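Local coordinates for protein positive phenol-degradative gene regulator (Ralstonia sp. E2, PDB 5FRX) that is probably a phenol-responsive transcriptional activator that binds ATP and DNA, seen here as its zinc-containing sensory domain with p-nitrophenol bound, at residues 171-176 / 195-200. Residues are numbered along the deposited sequence; the frame is centred on the assembly and turned at random.
Sequences LYRELE and WEDGEA. With ZN (zinc ion), chain C; NPO (p-nitrophenol), chain D.
L171 and G198 bring the two backbones to within 7.4 Å (CA to CA), where the strand at 171-174 passes the type I turn W195-G198 that leads into the short helix 198-202. W195 reaches across to the strand and donates from its indole NE1 to the carbonyl O of L171 at 3.0 Å. That bond is bent, 131° at the hydrogen, and NE1 stands above the carbonyl plane; K190 O also accepts from the same N-H. Further along the ring, the aliphatic part of R173 lies over one face, its CG 3.8 Å from the centroid of the six-membered ring in a CH-pi contact. The arginine chain then bends at chi3 (72°), and R173 NH1 forms a salt bridge of 2.6 Å with D197 OD2. This oxygen sits over a face of the guanidinium, whose plane is 42° from that of the carboxylate; E201 provides NH1 with a second acidic partner. At the other end of the indole, L171 sets CB beside CD1 of W195 and extends its CD1 to 3.4 Å from G198 O. Strand 170-176, which belongs to the V4R domain, is an edge strand, within the chain, of a four-stranded antiparallel sheet, and the contact packs the segment following strand 185-191 against it. Y172 and E174 turn to the side lined by helix 152-166. There Y172 OH approaches the nitro oxygen O3 of p-nitrophenol to 2.6 Å, and T162 OG1 is its hydrogen-bond partner, while E174 OE1 binds zinc at 1.9 Å together with C151, C177 and C185.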
loop_
_atom_site.group_PDB
_atom_site.type_symbol
_atom_site.label_atom_id
_atom_site.label_comp_id
_atom_site.label_asym_id
_atom_site.label_seq_id
_atom_site.Cartn_x
_atom_site.Cartn_y
_atom_site.Cartn_z
ATOM N N LEU A 171 20.139 -11.529 -4.990
ATOM C CA LEU A 171 18.810 -12.088 -5.235
ATOM C C LEU A 171 18.393 -13.010 -4.099
ATOM O O LEU A 171 19.222 -13.722 -3.538
ATOM C CB LEU A 171 18.768 -12.855 -6.552
ATOM C CG LEU A 171 19.162 -12.153 -7.845
ATOM C CD1 LEU A 171 19.032 -13.129 -9.000
ATOM C CD2 LEU A 171 18.317 -10.920 -8.091
ATOM N N TYR A 172 17.107 -12.992 -3.758
ATOM C CA TYR A 172 16.536 -13.967 -2.829
ATOM C C TYR A 172 15.532 -14.883 -3.514
ATOM O O TYR A 172 14.894 -14.496 -4.489
ATOM C CB TYR A 172 15.819 -13.286 -1.669
ATOM C CG TYR A 172 16.664 -12.537 -0.668
ATOM C CD1 TYR A 172 17.322 -11.362 -1.013
ATOM C CD2 TYR A 172 16.751 -12.974 0.637
ATOM C CE1 TYR A 172 18.060 -10.667 -0.093
ATOM C CE2 TYR A 172 17.489 -12.290 1.562
ATOM C CZ TYR A 172 18.136 -11.132 1.197
ATOM O OH TYR A 172 18.858 -10.445 2.143
ATOM N N ARG A 173 15.396 -16.093 -2.981
ATOM C CA ARG A 173 14.308 -16.981 -3.348
ATOM C C ARG A 173 13.667 -17.529 -2.093
ATOM O O ARG A 173 14.354 -17.771 -1.094
ATOM C CB ARG A 173 14.796 -18.128 -4.214
ATOM C CG ARG A 173 15.622 -17.691 -5.400
ATOM C CD ARG A 173 15.566 -18.743 -6.496
ATOM N NE ARG A 173 14.248 -18.745 -7.119
ATOM C CZ ARG A 173 13.995 -18.211 -8.306
ATOM N NH1 ARG A 173 14.980 -17.648 -9.001
ATOM N NH2 ARG A 173 12.760 -18.253 -8.796
ATOM N N GLU A 174 12.345 -17.688 -2.140
ATOM C CA GLU A 174 11.607 -18.390 -1.099
ATOM C C GLU A 174 11.853 -19.879 -1.258
ATOM O O GLU A 174 11.598 -20.438 -2.314
ATOM C CB GLU A 174 10.102 -18.107 -1.184
ATOM C CG GLU A 174 9.651 -16.716 -0.805
ATOM C CD GLU A 174 8.141 -16.627 -0.606
ATOM O OE1 GLU A 174 7.650 -16.959 0.493
ATOM O OE2 GLU A 174 7.445 -16.226 -1.561
ATOM N N LEU A 175 12.352 -20.521 -0.216
ATOM C CA LEU A 175 12.562 -21.963 -0.252
ATOM C C LEU A 175 11.274 -22.706 0.115
ATOM O O LEU A 175 10.935 -23.723 -0.494
ATOM C CB LEU A 175 13.700 -22.354 0.689
ATOM C CG LEU A 175 14.972 -21.510 0.525
ATOM C CD1 LEU A 175 16.165 -22.169 1.228
ATOM C CD2 LEU A 175 15.284 -21.261 -0.949
ATOM N N GLU A 176 10.567 -22.187 1.116
ATOM C CA GLU A 176 9.269 -22.711 1.520
ATOM C C GLU A 176 8.323 -21.528 1.707
ATOM O O GLU A 176 8.764 -20.426 2.070
ATOM C CB GLU A 176 9.379 -23.540 2.808
ATOM C CG GLU A 176 10.633 -24.432 2.891
ATOM C CD GLU A 176 10.436 -25.830 2.298
ATOM O OE1 GLU A 176 9.408 -26.067 1.622
ATOM O OE2 GLU A 176 11.313 -26.699 2.518
ATOM N N TRP A 195 23.940 -17.941 -7.973
ATOM C CA TRP A 195 22.627 -18.533 -8.301
ATOM C C TRP A 195 22.674 -19.173 -9.669
ATOM O O TRP A 195 23.053 -18.526 -10.639
ATOM C CB TRP A 195 21.479 -17.496 -8.312
ATOM C CG TRP A 195 21.017 -17.014 -6.982
ATOM C CD1 TRP A 195 21.297 -15.814 -6.411
ATOM C CD2 TRP A 195 20.170 -17.713 -6.055
ATOM N NE1 TRP A 195 20.710 -15.732 -5.181
ATOM C CE2 TRP A 195 20.007 -16.881 -4.939
ATOM C CE3 TRP A 195 19.548 -18.964 -6.061
ATOM C CZ2 TRP A 195 19.248 -17.254 -3.840
ATOM C CZ3 TRP A 195 18.799 -19.333 -4.972
ATOM C CH2 TRP A 195 18.650 -18.481 -3.876
ATOM N N GLU A 196 22.240 -20.425 -9.758
ATOM C CA GLU A 196 22.218 -21.117 -11.034
ATOM C C GLU A 196 21.311 -20.365 -12.015
ATOM O O GLU A 196 21.745 -20.013 -13.117
ATOM C CB GLU A 196 21.768 -22.569 -10.834
ATOM C CG GLU A 196 21.905 -23.457 -12.052
ATOM C CD GLU A 196 23.318 -23.959 -12.277
ATOM O OE1 GLU A 196 24.200 -23.666 -11.438
ATOM O OE2 GLU A 196 23.546 -24.652 -13.298
ATOM N N ASP A 197 20.071 -20.089 -11.596
ATOM C CA ASP A 197 19.089 -19.394 -12.440
ATOM C C ASP A 197 19.099 -17.883 -12.222
ATOM O O ASP A 197 18.136 -17.190 -12.556
ATOM C CB ASP A 197 17.664 -19.941 -12.201
ATOM C CG ASP A 197 17.108 -19.595 -10.818
ATOM O OD1 ASP A 197 17.894 -19.566 -9.844
ATOM O OD2 ASP A 197 15.876 -19.369 -10.710
ATOM N N GLY A 198 20.206 -17.382 -11.686
ATOM C CA GLY A 198 20.329 -15.984 -11.307
ATOM C C GLY A 198 20.218 -15.001 -12.451
ATOM O O GLY A 198 19.828 -13.854 -12.255
ATOM N N GLU A 199 20.558 -15.433 -13.654
ATOM C CA GLU A 199 20.424 -14.544 -14.797
ATOM C C GLU A 199 18.953 -14.204 -15.024
ATOM O O GLU A 199 18.596 -13.069 -15.352
ATOM C CB GLU A 199 21.028 -15.182 -16.051
ATOM C CG GLU A 199 20.768 -14.395 -17.316
ATOM C CD GLU A 199 21.280 -12.976 -17.220
ATOM O OE1 GLU A 199 22.117 -12.709 -16.331
ATOM O OE2 GLU A 199 20.847 -12.128 -18.032
ATOM N N ALA A 200 18.101 -15.200 -14.824
ATOM C CA ALA A 200 16.703 -15.086 -15.192
ATOM C C ALA A 200 15.838 -14.655 -14.008
ATOM O O ALA A 200 14.679 -14.283 -14.187
ATOM C CB ALA A 200 16.209 -16.399 -15.771
HETATM ZN ZN ZN C . 5.841 -16.912 1.211
HETATM C C1 NPO D . 16.025 -8.795 4.484
HETATM C C2 NPO D . 15.634 -10.105 4.643
HETATM C C3 NPO D . 14.309 -10.400 4.865
HETATM C C4 NPO D . 13.371 -9.383 4.926
HETATM C C5 NPO D . 13.755 -8.064 4.772
HETATM C C6 NPO D . 15.091 -7.768 4.537
HETATM O OH NPO D . 12.034 -9.707 5.157
HETATM N N1 NPO D . 17.402 -8.514 4.235
HETATM O O2 NPO D . 17.739 -7.299 3.714
HETATM O O3 NPO D . 18.273 -9.365 4.430
#